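Local coordinates for envelope glycoprotein (Bourbon virus, PDB 5ZKX), which probably fuses the viral envelope with a host cell membrane, as a class III fusion glycoprotein of the baculovirus gp64 family, captured as its postfusion trimer, at residues Y51-C56 with I107-W112; T66-S71 with S127-F132; E89-G94 with W141-T146; P95-A100 with H135-S140. One frame throughout, in Å; residues are numbered along the deposited sequence.

Contact 1: residues Y51-C56 with I107-W112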
loop_
_atom_site.group_PDB
_atom_site.type_symbol
_atom_site.label_atom_id
_atom_site.label_comp_id
_atom_site.label_asym_id
_atom_site.label_seq_id
_atom_site.Cartn_x
_atom_site.Cartn_y
_atom_site.Cartn_z
ATOM N N TYR A 51 -17.417 -4.807 35.476
ATOM C CA TYR A 51 -18.791 -4.840 35.947
ATOM C C TYR A 51 -19.315 -3.423 36.126
ATOM O O TYR A 51 -18.592 -2.524 36.566
ATOM C CB TYR A 51 -18.927 -5.643 37.257
ATOM C CG TYR A 51 -18.236 -5.066 38.478
ATOM C CD1 TYR A 51 -18.860 -4.111 39.269
ATOM C CD2 TYR A 51 -16.977 -5.510 38.864
ATOM C CE1 TYR A 51 -18.243 -3.594 40.390
ATOM C CE2 TYR A 51 -16.352 -5.000 39.988
ATOM C CZ TYR A 51 -16.993 -4.042 40.747
ATOM O OH TYR A 51 -16.381 -3.524 41.865
ATOM N N TRP A 52 -20.576 -3.238 35.760
ATOM C CA TRP A 52 -21.295 -2.003 36.026
ATOM C C TRP A 52 -22.085 -2.163 37.319
ATOM O O TRP A 52 -22.848 -3.124 37.470
ATOM C CB TRP A 52 -22.230 -1.675 34.863
ATOM C CG TRP A 52 -23.291 -0.689 35.203
ATOM C CD1 TRP A 52 -24.584 -0.962 35.547
ATOM C CD2 TRP A 52 -23.158 0.736 35.231
ATOM N NE1 TRP A 52 -25.263 0.207 35.789
ATOM C CE2 TRP A 52 -24.409 1.263 35.600
ATOM C CE3 TRP A 52 -22.101 1.616 34.983
ATOM C CZ2 TRP A 52 -24.632 2.631 35.725
ATOM C CZ3 TRP A 52 -22.325 2.974 35.107
ATOM C CH2 TRP A 52 -23.580 3.467 35.475
ATOM N N ARG A 53 -21.890 -1.237 38.254
ATOM C CA ARG A 53 -22.565 -1.279 39.544
ATOM C C ARG A 53 -23.360 0.001 39.744
ATOM O O ARG A 53 -22.840 1.097 39.522
ATOM C CB ARG A 53 -21.565 -1.464 40.688
ATOM C CG ARG A 53 -22.171 -1.286 42.075
ATOM C CD ARG A 53 -21.122 -0.842 43.076
ATOM N NE ARG A 53 -20.269 -1.948 43.499
ATOM C CZ ARG A 53 -19.035 -1.800 43.971
ATOM N NH1 ARG A 53 -18.502 -0.589 44.080
ATOM N NH2 ARG A 53 -18.333 -2.865 44.335
ATOM N N SER A 54 -24.618 -0.141 40.163
ATOM C CA SER A 54 -25.480 0.997 40.475
ATOM C C SER A 54 -26.108 0.759 41.844
ATOM O O SER A 54 -27.077 0.004 41.968
ATOM C CB SER A 54 -26.550 1.200 39.408
ATOM O OG SER A 54 -27.161 2.471 39.555
ATOM N N TYR A 55 -25.556 1.408 42.863
ATOM C CA TYR A 55 -26.029 1.306 44.238
ATOM C C TYR A 55 -26.752 2.602 44.581
ATOM O O TYR A 55 -26.113 3.640 44.786
ATOM C CB TYR A 55 -24.862 1.054 45.187
ATOM C CG TYR A 55 -25.261 0.672 46.592
ATOM C CD1 TYR A 55 -25.860 -0.553 46.856
ATOM C CD2 TYR A 55 -25.019 1.527 47.660
ATOM C CE1 TYR A 55 -26.216 -0.914 48.138
ATOM C CE2 TYR A 55 -25.373 1.175 48.948
ATOM C CZ TYR A 55 -25.971 -0.048 49.180
ATOM O OH TYR A 55 -26.327 -0.410 50.459
ATOM N N CYS A 56 -28.077 2.545 44.641
ATOM C CA CYS A 56 -28.895 3.719 44.887
ATOM C C CYS A 56 -29.601 3.616 46.233
ATOM O O CYS A 56 -29.816 2.526 46.768
ATOM C CB CYS A 56 -29.924 3.902 43.768
ATOM S SG CYS A 56 -29.217 3.929 42.106
ATOM N N ILE A 107 -26.047 -7.304 48.149
ATOM C CA ILE A 107 -25.323 -8.003 47.100
ATOM C C ILE A 107 -24.359 -7.111 46.332
ATOM O O ILE A 107 -23.470 -7.633 45.650
ATOM C CB ILE A 107 -26.355 -8.612 46.136
ATOM C CG1 ILE A 107 -25.775 -9.708 45.239
ATOM C CG2 ILE A 107 -26.902 -7.555 45.219
ATOM C CD1 ILE A 107 -25.160 -10.851 45.982
ATOM N N CYS A 108 -24.466 -5.783 46.465
ATOM C CA CYS A 108 -23.612 -4.870 45.707
ATOM C C CYS A 108 -22.168 -4.870 46.182
ATOM O O CYS A 108 -21.315 -4.330 45.476
ATOM C CB CYS A 108 -24.171 -3.447 45.757
ATOM S SG CYS A 108 -25.269 -3.000 44.373
ATOM N N PHE A 109 -21.874 -5.443 47.355
ATOM C CA PHE A 109 -20.505 -5.553 47.875
ATOM C C PHE A 109 -20.414 -6.910 48.569
ATOM O O PHE A 109 -20.747 -7.039 49.750
ATOM C CB PHE A 109 -20.158 -4.410 48.826
ATOM C CG PHE A 109 -20.546 -3.050 48.314
ATOM C CD1 PHE A 109 -19.660 -2.305 47.555
ATOM C CD2 PHE A 109 -21.792 -2.515 48.594
ATOM C CE1 PHE A 109 -20.012 -1.052 47.080
ATOM C CE2 PHE A 109 -22.149 -1.263 48.119
ATOM C CZ PHE A 109 -21.258 -0.532 47.361
ATOM N N VAL A 110 -19.968 -7.924 47.828
ATOM C CA VAL A 110 -19.942 -9.289 48.341
ATOM C C VAL A 110 -18.584 -9.963 48.201
ATOM O O VAL A 110 -18.273 -10.875 48.994
ATOM C CB VAL A 110 -21.050 -10.130 47.650
ATOM C CG1 VAL A 110 -20.702 -11.614 47.563
ATOM C CG2 VAL A 110 -22.376 -9.946 48.375
ATOM N N ASP A 111 -17.705 -9.497 47.307
ATOM C CA ASP A 111 -16.524 -10.243 46.864
ATOM C C ASP A 111 -16.968 -11.549 46.196
ATOM O O ASP A 111 -16.737 -12.661 46.677
ATOM C CB ASP A 111 -15.549 -10.487 48.025
ATOM C CG ASP A 111 -14.214 -11.022 47.565
ATOM O OD1 ASP A 111 -13.512 -10.311 46.816
ATOM O OD2 ASP A 111 -13.864 -12.154 47.959
ATOM N N TRP A 112 -17.629 -11.355 45.051
ATOM C CA TRP A 112 -18.544 -12.341 44.487
ATOM C C TRP A 112 -17.895 -13.676 44.143
ATOM O O TRP A 112 -18.622 -14.661 43.970
ATOM C CB TRP A 112 -19.213 -11.769 43.239
ATOM C CG TRP A 112 -19.882 -10.450 43.467
ATOM C CD1 TRP A 112 -21.171 -10.244 43.858
ATOM C CD2 TRP A 112 -19.295 -9.152 43.317
ATOM N NE1 TRP A 112 -21.425 -8.898 43.960
ATOM C CE2 TRP A 112 -20.289 -8.206 43.633
ATOM C CE3 TRP A 112 -18.027 -8.698 42.943
ATOM C CZ2 TRP A 112 -20.055 -6.832 43.589
ATOM C CZ3 TRP A 112 -17.796 -7.335 42.899
ATOM C CH2 TRP A 112 -18.805 -6.418 43.221
#
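Tyr51, Arg53 and Tyr55 point from one face of strand 51-56, in the branched antiparallel sheet, onto the loop 107-112. The loop is tied to the same sheet by the Cys108-Cys137 disulfide. Three aromatic or flat groups of the strand meet three residues of the loop. Phe109 turns its edge to the face of Tyr55, with ring centroids 5.2 Å apart and planes at 75°. Its CE2 stands over the centre of the Tyr55 ring. On its other flank Phe109 touches Arg53. Phe109 CE1 sits over the centre of the guanidinium, 3.3 Å from Arg53 CZ. Tyr51 CE1 lies over the opposite guanidinium face, toward the rim, and Trp112 CH2 is at the edge, 3.8 Å from Arg53 NH2. Trp112 also sends its edge to the face of Tyr51, at a centroid distance of 5.1 Å. The indole is fixed within its own loop, because Trp112 NE1 bonds to Ile107 O at 2.9 Å. Cys108 CB packs 3.5 Å from Tyr55 CD1, and Cys108 SG lies at the edge of the Tyr55 ring. The Arg53 chain bends at chi3 (-77°), which brings NE to Cys108 O in a weak bond of 3.3 Å. Across this contact Arg53 thus meets mostly ring carbons, and its charge would be expected to polarise the rings on its two faces.

Contact 2: residues T66-S71 with S127-F132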
loop_
_atom_site.group_PDB
_atom_site.type_symbol
_atom_site.label_atom_id
_atom_site.label_comp_id
_atom_site.label_asym_id
_atom_site.label_seq_id
_atom_site.Cartn_x
_atom_site.Cartn_y
_atom_site.Cartn_z
ATOM N N THR A 66 -29.966 10.504 49.454
ATOM C CA THR A 66 -30.800 10.076 48.339
ATOM C C THR A 66 -30.054 10.300 47.028
ATOM O O THR A 66 -29.611 11.418 46.737
ATOM C CB THR A 66 -32.127 10.828 48.342
ATOM O OG1 THR A 66 -32.777 10.643 49.605
ATOM C CG2 THR A 66 -33.024 10.305 47.236
ATOM N N GLY A 67 -29.924 9.248 46.242
ATOM C CA GLY A 67 -29.196 9.321 44.992
ATOM C C GLY A 67 -28.569 7.982 44.669
ATOM O O GLY A 67 -28.758 6.990 45.370
ATOM N N CYS A 68 -27.804 7.979 43.581
ATOM C CA CYS A 68 -27.187 6.772 43.054
ATOM C C CYS A 68 -25.674 6.907 43.060
ATOM O O CYS A 68 -25.130 7.962 42.717
ATOM C CB CYS A 68 -27.666 6.480 41.631
ATOM S SG CYS A 68 -29.355 5.874 41.530
ATOM N N TYR A 69 -25.005 5.834 43.448
ATOM C CA TYR A 69 -23.556 5.724 43.355
ATOM C C TYR A 69 -23.275 4.658 42.298
ATOM O O TYR A 69 -23.429 3.460 42.556
ATOM C CB TYR A 69 -22.940 5.377 44.709
ATOM C CG TYR A 69 -22.840 6.545 45.674
ATOM C CD1 TYR A 69 -21.708 6.722 46.463
ATOM C CD2 TYR A 69 -23.875 7.466 45.803
ATOM C CE1 TYR A 69 -21.608 7.785 47.349
ATOM C CE2 TYR A 69 -23.785 8.532 46.683
ATOM C CZ TYR A 69 -22.648 8.687 47.455
ATOM O OH TYR A 69 -22.548 9.744 48.336
ATOM N N ASN A 70 -22.882 5.097 41.107
ATOM C CA ASN A 70 -22.652 4.219 39.971
ATOM C C ASN A 70 -21.177 4.231 39.592
ATOM O O ASN A 70 -20.499 5.256 39.708
ATOM C CB ASN A 70 -23.488 4.644 38.756
ATOM C CG ASN A 70 -24.972 4.739 39.064
ATOM O OD1 ASN A 70 -25.454 4.184 40.048
ATOM N ND2 ASN A 70 -25.704 5.446 38.211
ATOM N N SER A 71 -20.690 3.084 39.120
ATOM C CA SER A 71 -19.289 2.969 38.740
ATOM C C SER A 71 -19.114 1.853 37.720
ATOM O O SER A 71 -19.803 0.831 37.782
ATOM C CB SER A 71 -18.408 2.705 39.965
ATOM O OG SER A 71 -18.789 1.502 40.610
ATOM N N SER A 127 -30.244 0.849 35.998
ATOM C CA SER A 127 -30.303 1.449 37.321
ATOM C C SER A 127 -31.752 1.763 37.653
ATOM O O SER A 127 -32.572 1.987 36.758
ATOM C CB SER A 127 -29.449 2.721 37.400
ATOM O OG SER A 127 -29.717 3.452 38.584
ATOM N N ASN A 128 -32.063 1.767 38.948
ATOM C CA ASN A 128 -33.384 2.160 39.415
ATOM C C ASN A 128 -33.306 2.464 40.905
ATOM O O ASN A 128 -32.564 1.808 41.639
ATOM C CB ASN A 128 -34.433 1.077 39.135
ATOM C CG ASN A 128 -34.218 -0.174 39.953
ATOM O OD1 ASN A 128 -33.270 -0.925 39.729
ATOM N ND2 ASN A 128 -35.108 -0.412 40.906
ATOM N N ASN A 129 -34.064 3.470 41.333
ATOM C CA ASN A 129 -34.047 3.949 42.714
ATOM C C ASN A 129 -35.476 4.173 43.208
ATOM O O ASN A 129 -35.813 5.220 43.763
ATOM C CB ASN A 129 -33.213 5.223 42.821
ATOM C CG ASN A 129 -32.862 5.572 44.247
ATOM O OD1 ASN A 129 -32.719 4.695 45.096
ATOM N ND2 ASN A 129 -32.720 6.861 44.519
ATOM N N ASN A 130 -36.343 3.180 43.000
ATOM C CA ASN A 130 -37.778 3.334 43.213
ATOM C C ASN A 130 -38.284 2.574 44.438
ATOM O O ASN A 130 -39.447 2.163 44.479
ATOM C CB ASN A 130 -38.540 2.881 41.970
ATOM C CG ASN A 130 -38.336 1.411 41.674
ATOM O OD1 ASN A 130 -37.245 0.876 41.865
ATOM N ND2 ASN A 130 -39.388 0.746 41.215
ATOM N N HIS A 131 -37.435 2.376 45.442
ATOM C CA HIS A 131 -37.831 1.706 46.678
ATOM C C HIS A 131 -37.558 2.670 47.827
ATOM O O HIS A 131 -36.409 2.838 48.247
ATOM C CB HIS A 131 -37.092 0.384 46.849
ATOM C CG HIS A 131 -37.441 -0.633 45.807
ATOM N ND1 HIS A 131 -38.656 -1.284 45.784
ATOM C CD2 HIS A 131 -36.745 -1.096 44.743
ATOM C CE1 HIS A 131 -38.689 -2.111 44.754
ATOM N NE2 HIS A 131 -37.542 -2.015 44.106
ATOM N N PHE A 132 -38.618 3.298 48.330
ATOM C CA PHE A 132 -38.457 4.379 49.291
ATOM C C PHE A 132 -37.954 3.856 50.632
ATOM O O PHE A 132 -38.332 2.768 51.075
ATOM C CB PHE A 132 -39.773 5.125 49.483
ATOM C CG PHE A 132 -39.640 6.352 50.329
ATOM C CD1 PHE A 132 -39.110 7.514 49.800
ATOM C CD2 PHE A 132 -40.022 6.337 51.658
ATOM C CE1 PHE A 132 -38.976 8.644 50.577
ATOM C CE2 PHE A 132 -39.893 7.465 52.439
ATOM C CZ PHE A 132 -39.366 8.621 51.898
#
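Cys68 packs against Ser127 and Asn129 in a surface contact between the second strand of the hairpin 44-58/67-74 and the loop that leads into strand 134-148. The two segments run nearly antiparallel, but no hydrogen bond links them. The contact is made by van der Waals touches. Cys68 SG, anti to its carbonyl carbon (chi1 -73°), meets Ser127 OG at 3.8 Å and Asn129 CB at 4.1 Å. This sulfur belongs to the Cys56-Cys68 disulfide across the hairpin, which Ser127 and Asn129 thus flank. The Asn129 amide nitrogen ND2 reaches toward the Gly67 backbone, 4.1 Å from Gly67 O, and approaches Thr66 CG2 at 4.4 Å.

The polar ends find partners on strand 44-58 and the turn after it. Ser127 OG bonds to Ser54 OG, Asn129 ND2 to Tyr57 O, and Thr66 OG1 to Gly60 O. Both sides also reach other subunits of the trimer: Cys68 O accepts from Asn443 ND2 of the second subunit, and Asn130 ND2 donates to Gly64 O of the third. Within the loop, Asn128 ND2 holds Asn130 OD1 at 2.7 Å, with the acceptor in the plane of the Asn128 amide.

Contact 3: residues E89-G94 with W141-T146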
loop_
_atom_site.group_PDB
_atom_site.type_symbol
_atom_site.label_atom_id
_atom_site.label_comp_id
_atom_site.label_asym_id
_atom_site.label_seq_id
_atom_site.Cartn_x
_atom_site.Cartn_y
_atom_site.Cartn_z
ATOM N N GLU A 89 -11.868 -21.308 26.447
ATOM C CA GLU A 89 -12.550 -20.346 25.577
ATOM C C GLU A 89 -13.819 -19.822 26.250
ATOM O O GLU A 89 -14.887 -19.730 25.642
ATOM C CB GLU A 89 -12.854 -20.952 24.204
ATOM C CG GLU A 89 -11.611 -21.348 23.421
ATOM C CD GLU A 89 -11.798 -21.233 21.918
ATOM O OE1 GLU A 89 -12.838 -20.697 21.477
ATOM O OE2 GLU A 89 -10.900 -21.680 21.176
ATOM N N VAL A 90 -13.681 -19.467 27.524
ATOM C CA VAL A 90 -14.808 -19.095 28.372
ATOM C C VAL A 90 -14.297 -18.154 29.455
ATOM O O VAL A 90 -13.233 -18.381 30.033
ATOM C CB VAL A 90 -15.471 -20.350 28.983
ATOM C CG1 VAL A 90 -16.147 -20.015 30.292
ATOM C CG2 VAL A 90 -16.464 -20.968 28.011
ATOM N N CYS A 91 -15.054 -17.095 29.731
ATOM C CA CYS A 91 -14.713 -16.163 30.795
ATOM C C CYS A 91 -15.673 -16.327 31.969
ATOM O O CYS A 91 -16.835 -16.707 31.796
ATOM C CB CYS A 91 -14.734 -14.714 30.295
ATOM S SG CYS A 91 -16.182 -14.278 29.316
ATOM N N TYR A 92 -15.171 -16.045 33.168
ATOM C CA TYR A 92 -15.931 -16.194 34.402
ATOM C C TYR A 92 -16.137 -14.832 35.055
ATOM O O TYR A 92 -15.200 -14.034 35.153
ATOM C CB TYR A 92 -15.216 -17.133 35.377
ATOM C CG TYR A 92 -15.212 -18.592 34.965
ATOM C CD1 TYR A 92 -16.263 -19.434 35.304
ATOM C CD2 TYR A 92 -14.148 -19.131 34.251
ATOM C CE1 TYR A 92 -16.260 -20.769 34.939
ATOM C CE2 TYR A 92 -14.136 -20.467 33.880
ATOM C CZ TYR A 92 -15.197 -21.281 34.227
ATOM O OH TYR A 92 -15.201 -22.612 33.866
ATOM N N THR A 93 -17.365 -14.573 35.507
ATOM C CA THR A 93 -17.718 -13.300 36.123
ATOM C C THR A 93 -18.553 -13.551 37.372
ATOM O O THR A 93 -18.860 -14.696 37.724
ATOM C CB THR A 93 -18.490 -12.391 35.158
ATOM O OG1 THR A 93 -19.559 -13.130 34.550
ATOM C CG2 THR A 93 -17.575 -11.847 34.078
ATOM N N GLY A 94 -18.919 -12.463 38.042
ATOM C CA GLY A 94 -19.829 -12.515 39.159
ATOM C C GLY A 94 -21.268 -12.610 38.695
ATOM O O GLY A 94 -21.549 -12.870 37.521
ATOM N N TRP A 141 -22.258 -7.638 34.315
ATOM C CA TRP A 141 -20.880 -8.019 34.038
ATOM C C TRP A 141 -20.622 -8.113 32.540
ATOM O O TRP A 141 -21.535 -8.345 31.742
ATOM C CB TRP A 141 -20.537 -9.363 34.690
ATOM C CG TRP A 141 -20.451 -9.303 36.177
ATOM C CD1 TRP A 141 -21.490 -9.336 37.059
ATOM C CD2 TRP A 141 -19.258 -9.199 36.963
ATOM N NE1 TRP A 141 -21.018 -9.257 38.347
ATOM C CE2 TRP A 141 -19.651 -9.172 38.315
ATOM C CE3 TRP A 141 -17.896 -9.124 36.654
ATOM C CZ2 TRP A 141 -18.732 -9.075 39.357
ATOM C CZ3 TRP A 141 -16.984 -9.028 37.691
ATOM C CH2 TRP A 141 -17.407 -9.004 39.024
ATOM N N ARG A 142 -19.357 -7.925 32.171
ATOM C CA ARG A 142 -18.888 -8.129 30.810
ATOM C C ARG A 142 -17.572 -8.891 30.864
ATOM O O ARG A 142 -16.794 -8.746 31.810
ATOM C CB ARG A 142 -18.707 -6.801 30.056
ATOM C CG ARG A 142 -17.436 -6.036 30.419
ATOM C CD ARG A 142 -17.433 -4.634 29.830
ATOM N NE ARG A 142 -17.729 -4.631 28.399
ATOM C CZ ARG A 142 -16.822 -4.421 27.450
ATOM N NH1 ARG A 142 -15.557 -4.194 27.775
ATOM N NH2 ARG A 142 -17.180 -4.436 26.176
ATOM N N CYS A 143 -17.336 -9.724 29.853
ATOM C CA CYS A 143 -16.086 -10.467 29.779
ATOM C C CYS A 143 -15.895 -11.000 28.368
ATOM O O CYS A 143 -16.853 -11.185 27.613
ATOM C CB CYS A 143 -16.045 -11.615 30.793
ATOM S SG CYS A 143 -17.207 -12.956 30.475
ATOM N N GLY A 144 -14.638 -11.250 28.030
ATOM C CA GLY A 144 -14.299 -11.824 26.743
ATOM C C GLY A 144 -12.899 -12.385 26.782
ATOM O O GLY A 144 -12.092 -12.034 27.648
ATOM N N VAL A 145 -12.617 -13.272 25.827
ATOM C CA VAL A 145 -11.320 -13.931 25.736
ATOM C C VAL A 145 -11.065 -14.295 24.279
ATOM O O VAL A 145 -12.002 -14.485 23.495
ATOM C CB VAL A 145 -11.252 -15.178 26.653
ATOM C CG1 VAL A 145 -12.062 -16.328 26.068
ATOM C CG2 VAL A 145 -9.804 -15.594 26.904
ATOM N N THR A 146 -9.786 -14.370 23.909
ATOM C CA THR A 146 -9.411 -14.793 22.568
ATOM C C THR A 146 -8.010 -15.392 22.584
ATOM O O THR A 146 -7.146 -14.976 23.364
ATOM C CB THR A 146 -9.494 -13.636 21.559
ATOM O OG1 THR A 146 -9.503 -14.164 20.228
ATOM C CG2 THR A 146 -8.319 -12.676 21.711
#
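Cys91 and Cys143 form a disulfide that staples the small two-stranded sheet 91-93/116-118 onto the long strand 134-148. Strand 91-93 runs antiparallel to 141-146, at 162°, with axes 6.6 Å apart. No hydrogen bond joins them. They meet through side chains, and strand 91-93 takes its backbone bonds from 116-118.

The covalent link is compact. The SG atoms of Cys91 and Cys143 are 2.0 Å apart. Both SG atoms lie between their own backbone N and carbonyl carbon. The low chi3 of 58° draws Cys91 CB and Cys143 CB to 3.4 Å.

Aromatic contacts follow at one end. Trp141 turns one indole face to the Thr93-Gly94 backbone. Gly94 N lies over the centre of this face, and Gly94 CA makes a CH-pi contact 3.8 Å from the centroid of the five-membered ring. With no side chain at Gly94, its backbone can lie directly on the indole. Pro95, Tyr51 and Trp112 also touch the Trp141 side chain.

Apolar contacts complete the joint. Thr93 CB is 3.6 Å from Trp141 CE3, and Thr93 CG2 rests 3.6 Å from Cys143 CB. Thr93 OG1 instead bonds to His118 NE2. At the other end, Glu89 has positive phi, just after helix 79-88. Here Val145 CG1 touches the backbone, 3.9 Å from Glu89 C and 3.8 Å from Val90 N.

Contact 4: residues P95-A100 with H135-S140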
loop_
_atom_site.group_PDB
_atom_site.type_symbol
_atom_site.label_atom_id
_atom_site.label_comp_id
_atom_site.label_asym_id
_atom_site.label_seq_id
_atom_site.Cartn_x
_atom_site.Cartn_y
_atom_site.Cartn_z
ATOM N N PRO A 95 -22.210 -12.392 39.609
ATOM C CA PRO A 95 -23.626 -12.579 39.284
ATOM C C PRO A 95 -24.283 -11.349 38.677
ATOM O O PRO A 95 -23.887 -10.205 38.909
ATOM C CB PRO A 95 -24.238 -12.894 40.655
ATOM C CG PRO A 95 -23.415 -12.075 41.594
ATOM C CD PRO A 95 -22.010 -12.074 41.033
ATOM N N GLU A 96 -25.320 -11.610 37.887
ATOM C CA GLU A 96 -26.154 -10.558 37.314
ATOM C C GLU A 96 -27.225 -10.188 38.334
ATOM O O GLU A 96 -28.130 -10.981 38.615
ATOM C CB GLU A 96 -26.781 -11.018 35.999
ATOM C CG GLU A 96 -27.509 -9.923 35.239
ATOM C CD GLU A 96 -26.626 -9.233 34.218
ATOM O OE1 GLU A 96 -25.633 -9.851 33.780
ATOM O OE2 GLU A 96 -26.922 -8.076 33.852
ATOM N N VAL A 97 -27.121 -8.986 38.891
ATOM C CA VAL A 97 -28.023 -8.508 39.930
ATOM C C VAL A 97 -28.928 -7.444 39.332
ATOM O O VAL A 97 -28.445 -6.461 38.758
ATOM C CB VAL A 97 -27.249 -7.941 41.129
ATOM C CG1 VAL A 97 -28.217 -7.309 42.102
ATOM C CG2 VAL A 97 -26.412 -9.026 41.791
ATOM N N GLN A 98 -30.238 -7.633 39.474
ATOM C CA GLN A 98 -31.204 -6.687 38.936
ATOM C C GLN A 98 -32.327 -6.467 39.935
ATOM O O GLN A 98 -32.969 -7.427 40.373
ATOM C CB GLN A 98 -31.780 -7.179 37.609
ATOM C CG GLN A 98 -32.884 -6.290 37.081
ATOM C CD GLN A 98 -33.394 -6.732 35.733
ATOM O OE1 GLN A 98 -33.136 -7.854 35.296
ATOM N NE2 GLN A 98 -34.127 -5.852 35.063
ATOM N N ASP A 99 -32.564 -5.200 40.280
ATOM C CA ASP A 99 -33.660 -4.810 41.168
ATOM C C ASP A 99 -33.569 -5.518 42.516
ATOM O O ASP A 99 -34.574 -5.966 43.072
ATOM C CB ASP A 99 -35.022 -5.062 40.515
ATOM C CG ASP A 99 -36.117 -4.198 41.109
ATOM O OD1 ASP A 99 -37.229 -4.172 40.543
ATOM O OD2 ASP A 99 -35.864 -3.540 42.139
ATOM N N ALA A 100 -32.355 -5.633 43.044
ATOM C CA ALA A 100 -32.145 -6.163 44.385
ATOM C C ALA A 100 -32.213 -4.998 45.363
ATOM O O ALA A 100 -31.322 -4.141 45.382
ATOM C CB ALA A 100 -30.808 -6.889 44.485
ATOM N N HIS A 135 -32.352 0.829 49.926
ATOM C CA HIS A 135 -31.302 0.784 48.921
ATOM C C HIS A 135 -31.708 -0.134 47.776
ATOM O O HIS A 135 -32.503 -1.058 47.950
ATOM C CB HIS A 135 -29.987 0.288 49.522
ATOM C CG HIS A 135 -29.326 1.273 50.433
ATOM N ND1 HIS A 135 -28.485 2.264 49.975
ATOM C CD2 HIS A 135 -29.378 1.416 51.778
ATOM C CE1 HIS A 135 -28.049 2.976 50.998
ATOM N NE2 HIS A 135 -28.577 2.482 52.104
ATOM N N THR A 136 -31.146 0.126 46.597
ATOM C CA THR A 136 -31.363 -0.709 45.424
ATOM C C THR A 136 -30.018 -1.033 44.790
ATOM O O THR A 136 -29.116 -0.190 44.762
ATOM C CB THR A 136 -32.278 -0.027 44.394
ATOM O OG1 THR A 136 -33.459 0.451 45.050
ATOM C CG2 THR A 136 -32.684 -1.010 43.299
ATOM N N CYS A 137 -29.883 -2.258 44.290
ATOM C CA CYS A 137 -28.631 -2.707 43.698
ATOM C C CYS A 137 -28.877 -3.219 42.289
ATOM O O CYS A 137 -29.823 -3.977 42.049
ATOM C CB CYS A 137 -27.966 -3.799 44.542
ATOM S SG CYS A 137 -26.391 -4.409 43.861
ATOM N N ASN A 138 -28.027 -2.787 41.363
ATOM C CA ASN A 138 -27.952 -3.334 40.018
ATOM C C ASN A 138 -26.496 -3.649 39.712
ATOM O O ASN A 138 -25.607 -2.839 39.988
ATOM C CB ASN A 138 -28.509 -2.363 38.970
ATOM C CG ASN A 138 -30.020 -2.327 38.950
ATOM O OD1 ASN A 138 -30.668 -3.206 38.380
ATOM N ND2 ASN A 138 -30.593 -1.305 39.572
ATOM N N LEU A 139 -26.262 -4.824 39.135
ATOM C CA LEU A 139 -24.913 -5.290 38.831
ATOM C C LEU A 139 -24.947 -6.069 37.524
ATOM O O LEU A 139 -25.706 -7.034 37.399
ATOM C CB LEU A 139 -24.370 -6.159 39.969
ATOM C CG LEU A 139 -22.885 -6.513 39.971
ATOM C CD1 LEU A 139 -22.041 -5.270 40.178
ATOM C CD2 LEU A 139 -22.587 -7.551 41.041
ATOM N N SER A 140 -24.130 -5.648 36.555
ATOM C CA SER A 140 -24.044 -6.285 35.247
ATOM C C SER A 140 -22.583 -6.470 34.863
ATOM O O SER A 140 -21.768 -5.563 35.048
ATOM C CB SER A 140 -24.762 -5.457 34.182
ATOM O OG SER A 140 -25.083 -6.243 33.049
#
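The Glu96 carboxylate and the Asn138 amide are the flat groups that carry polar contacts here. Ser140 OG donates to Glu96 OE2 at 2.7 Å, on the syn side and 25° out of the carboxylate plane. The Glu96 chain bends at chi2 (93°), which turns CD back toward Ser140. The amides of Gln98 and Asn138 have planes 55° apart. Asn138 ND2 bonds to Asn128 OD1, outside the contact. The His135 ring meets the rings of Tyr55 and Tyr57, also outside it.

The two segments pair as antiparallel strands with a beta bulge. Val97 and Leu139 are a hydrogen-bonded pair, with Val97 N bonded to Leu139 O and Leu139 N to Val97 O, each at 2.8 Å. Ala100 and Cys137 are the next such pair: Ala100 N reaches Cys137 O at 3.2 Å, and Cys137 N bonds to Ala100 O at 2.6 Å. The register slips by one residue between the pairs, and Asp99, with positive phi, turns the corner. Its N makes a weak bond of 3.3 Å to Asn138 OD1. On the face shared by Val97, Leu139, Ala100 and Cys137, Val97 CB packs 3.6 Å from Leu139 CB, and Val97 CG1 lies 3.9 Å from Cys137 SG.

Arg126 forms a salt bridge with Glu96 OE2 and bonds to Val97 O. With the Ser140 hydroxyl as a second donor, the negative charge on OE2 would be expected to be stabilised.

All four contacts lie on one side of the chain's centre and reach the same branched antiparallel sheet. Contacts 1, 2 and 4 are close together, with centres 7 to 12 Å apart. Contact 3 is about 17 Å from contact 1 and 27 Å from contact 2, farther along strand 134-148, which it shares with contact 4. Along the chain, contact 4 is nested inside the loop closed by contact 3, and all other pairs interleave. Two disulfides join contacts 1, 2 and 4: Cys56-Cys68 ties 1 to 2, and Cys108-Cys137 ties 1 to 4. Contact 3 joins them through Trp141 packing and the shared strand. Segments from residues 51 to 146 thus gather on one sheet.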